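Local coordinates for protein tricorn protease (Thermoplasma acidophilum, PDB 1K32) that probably cleaves peptides downstream of the proteasome as a large serine protease, with beta-propeller domains thought to gate the passage of substrates, at residues A350-T355 and E376-V381. Residues are numbered along the deposited sequence; the frame is centred on the assembly and turned at random.
Sequences AFIHGT and ENLGNV
Ile352 packs against Val381 and Leu378 in a small, fully apolar contact. About 107 Å² is buried between the two segments, and no hydrogen bond joins them. Within 350-355, Ile352 alone makes the contact. Its CB points toward the loop, and the longer branch, CG1 with CD1, does the touching. CG1 lies 4.2 Å from CG1 of Val381. The terminal CD1 meets CD1 of Leu378 at 4.4 Å. In Val381 the touching methyl, CG1, is trans to the backbone N (chi1 176°). Leu378 reaches across with an extended branch: CD1 continues straight on from CA through CG (chi2 175°). Leu378 CD1 also lies 4.2 Å from Val381 CG2. Leu378 of the loop and Val381, the first residue of strand 381-386, thus form one apolar surface facing the isoleucine. All three residues are buried, and this is the better-packed part of a light contact.

The other side of the loop is looser and more polar. Asn377 is exposed, and Gly379 and Asn380 are partly so. Gly379 turns the chain here with a positive phi of 85°. The CB of Asn380 points away from the strand, and its ND2 is hydrogen-bonded to Asp398 and Asp673.

The arrangement is blade-to-blade packing in a beta-propeller. Strand 348-355 is an inner strand of a four-stranded antiparallel blade, between strands 338-343 and 358-365. The loop follows strand 371-373, an edge strand and the last of that blade, and leads into strand 381-386, the first of the next sheet. Asp359 of strand 358-365 accepts a hydrogen bond from the Val381 backbone N. Ile352 also touches Leu361 on strand 358-365 and Met384 on strand 381-386, while Leu378 rests on Met403 and Val405 of strand 401-406.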
loop_
_atom_site.group_PDB
_atom_site.type_symbol
_atom_site.label_atom_id
_atom_site.label_comp_id
_atom_site.label_asym_id
_atom_site.label_seq_id
_atom_site.Cartn_x
_atom_site.Cartn_y
_atom_site.Cartn_z
ATOM N N ALA A 350 19.696 14.122 38.347
ATOM C CA ALA A 350 20.868 14.809 38.864
ATOM C C ALA A 350 20.931 16.150 38.127
ATOM O O ALA A 350 20.463 16.262 36.991
ATOM C CB ALA A 350 22.126 13.990 38.594
ATOM N N PHE A 351 21.496 17.167 38.767
ATOM C CA PHE A 351 21.583 18.473 38.134
ATOM C C PHE A 351 22.787 19.263 38.602
ATOM O O PHE A 351 23.361 18.986 39.656
ATOM C CB PHE A 351 20.300 19.279 38.404
ATOM C CG PHE A 351 20.031 19.538 39.868
ATOM C CD1 PHE A 351 20.728 20.533 40.559
ATOM C CD2 PHE A 351 19.084 18.783 40.562
ATOM C CE1 PHE A 351 20.487 20.773 41.919
ATOM C CE2 PHE A 351 18.833 19.010 41.916
ATOM C CZ PHE A 351 19.536 20.008 42.598
ATOM N N ILE A 352 23.178 20.235 37.795
ATOM C CA ILE A 352 24.276 21.109 38.143
ATOM C C ILE A 352 23.622 22.437 38.504
ATOM O O ILE A 352 22.789 22.971 37.751
ATOM C CB ILE A 352 25.254 21.308 36.976
ATOM C CG1 ILE A 352 25.874 19.964 36.581
ATOM C CG2 ILE A 352 26.338 22.309 37.368
ATOM C CD1 ILE A 352 26.625 19.281 37.700
ATOM N N HIS A 353 23.975 22.935 39.686
ATOM C CA HIS A 353 23.466 24.196 40.204
ATOM C C HIS A 353 24.646 25.160 40.276
ATOM O O HIS A 353 25.674 24.855 40.890
ATOM C CB HIS A 353 22.856 23.986 41.598
ATOM C CG HIS A 353 22.260 25.225 42.186
ATOM N ND1 HIS A 353 22.906 25.981 43.138
ATOM C CD2 HIS A 353 21.107 25.878 41.906
ATOM C CE1 HIS A 353 22.180 27.050 43.416
ATOM N NE2 HIS A 353 21.084 27.013 42.681
ATOM N N GLY A 354 24.500 26.311 39.633
ATOM C CA GLY A 354 25.557 27.293 39.620
ATOM C C GLY A 354 25.227 28.499 40.469
ATOM O O GLY A 354 24.088 28.970 40.499
ATOM N N THR A 355 26.242 28.984 41.170
ATOM C CA THR A 355 26.119 30.145 42.038
ATOM C C THR A 355 27.322 31.021 41.737
ATOM O O THR A 355 28.160 30.683 40.906
ATOM C CB THR A 355 26.174 29.757 43.532
ATOM O OG1 THR A 355 27.460 29.196 43.835
ATOM C CG2 THR A 355 25.111 28.731 43.860
ATOM N N GLU A 376 30.599 20.207 47.323
ATOM C CA GLU A 376 31.832 20.228 46.546
ATOM C C GLU A 376 31.739 21.163 45.337
ATOM O O GLU A 376 30.877 21.002 44.475
ATOM C CB GLU A 376 32.179 18.816 46.078
ATOM C CG GLU A 376 32.455 17.851 47.214
ATOM C CD GLU A 376 33.791 18.104 47.884
ATOM O OE1 GLU A 376 34.009 17.554 48.983
ATOM O OE2 GLU A 376 34.623 18.840 47.308
ATOM N N ASN A 377 32.630 22.146 45.293
ATOM C CA ASN A 377 32.675 23.097 44.195
ATOM C C ASN A 377 33.377 22.382 43.048
ATOM O O ASN A 377 34.544 22.014 43.163
ATOM C CB ASN A 377 33.450 24.349 44.623
ATOM C CG ASN A 377 33.380 25.476 43.594
ATOM O OD1 ASN A 377 33.619 26.636 43.917
ATOM N ND2 ASN A 377 33.068 25.137 42.353
ATOM N N LEU A 378 32.662 22.184 41.945
ATOM C CA LEU A 378 33.212 21.478 40.792
ATOM C C LEU A 378 33.828 22.407 39.754
ATOM O O LEU A 378 34.259 21.955 38.689
ATOM C CB LEU A 378 32.111 20.645 40.130
ATOM C CG LEU A 378 31.256 19.781 41.061
ATOM C CD1 LEU A 378 30.153 19.122 40.266
ATOM C CD2 LEU A 378 32.112 18.737 41.751
ATOM N N GLY A 379 33.868 23.701 40.064
ATOM C CA GLY A 379 34.413 24.675 39.135
ATOM C C GLY A 379 33.315 25.090 38.174
ATOM O O GLY A 379 32.138 25.115 38.544
ATOM N N ASN A 380 33.688 25.434 36.947
ATOM C CA ASN A 380 32.705 25.817 35.941
ATOM C C ASN A 380 32.502 24.582 35.049
ATOM O O ASN A 380 33.331 24.255 34.197
ATOM C CB ASN A 380 33.197 27.028 35.128
ATOM C CG ASN A 380 33.522 28.245 36.005
ATOM O OD1 ASN A 380 32.788 28.569 36.937
ATOM N ND2 ASN A 380 34.617 28.927 35.691
ATOM N N VAL A 381 31.393 23.894 35.287
ATOM C CA VAL A 381 31.031 22.666 34.581
ATOM C C VAL A 381 30.395 22.906 33.209
ATOM O O VAL A 381 29.543 23.787 33.048
ATOM C CB VAL A 381 30.063 21.832 35.461
ATOM C CG1 VAL A 381 29.589 20.582 34.713
ATOM C CG2 VAL A 381 30.772 21.435 36.772
#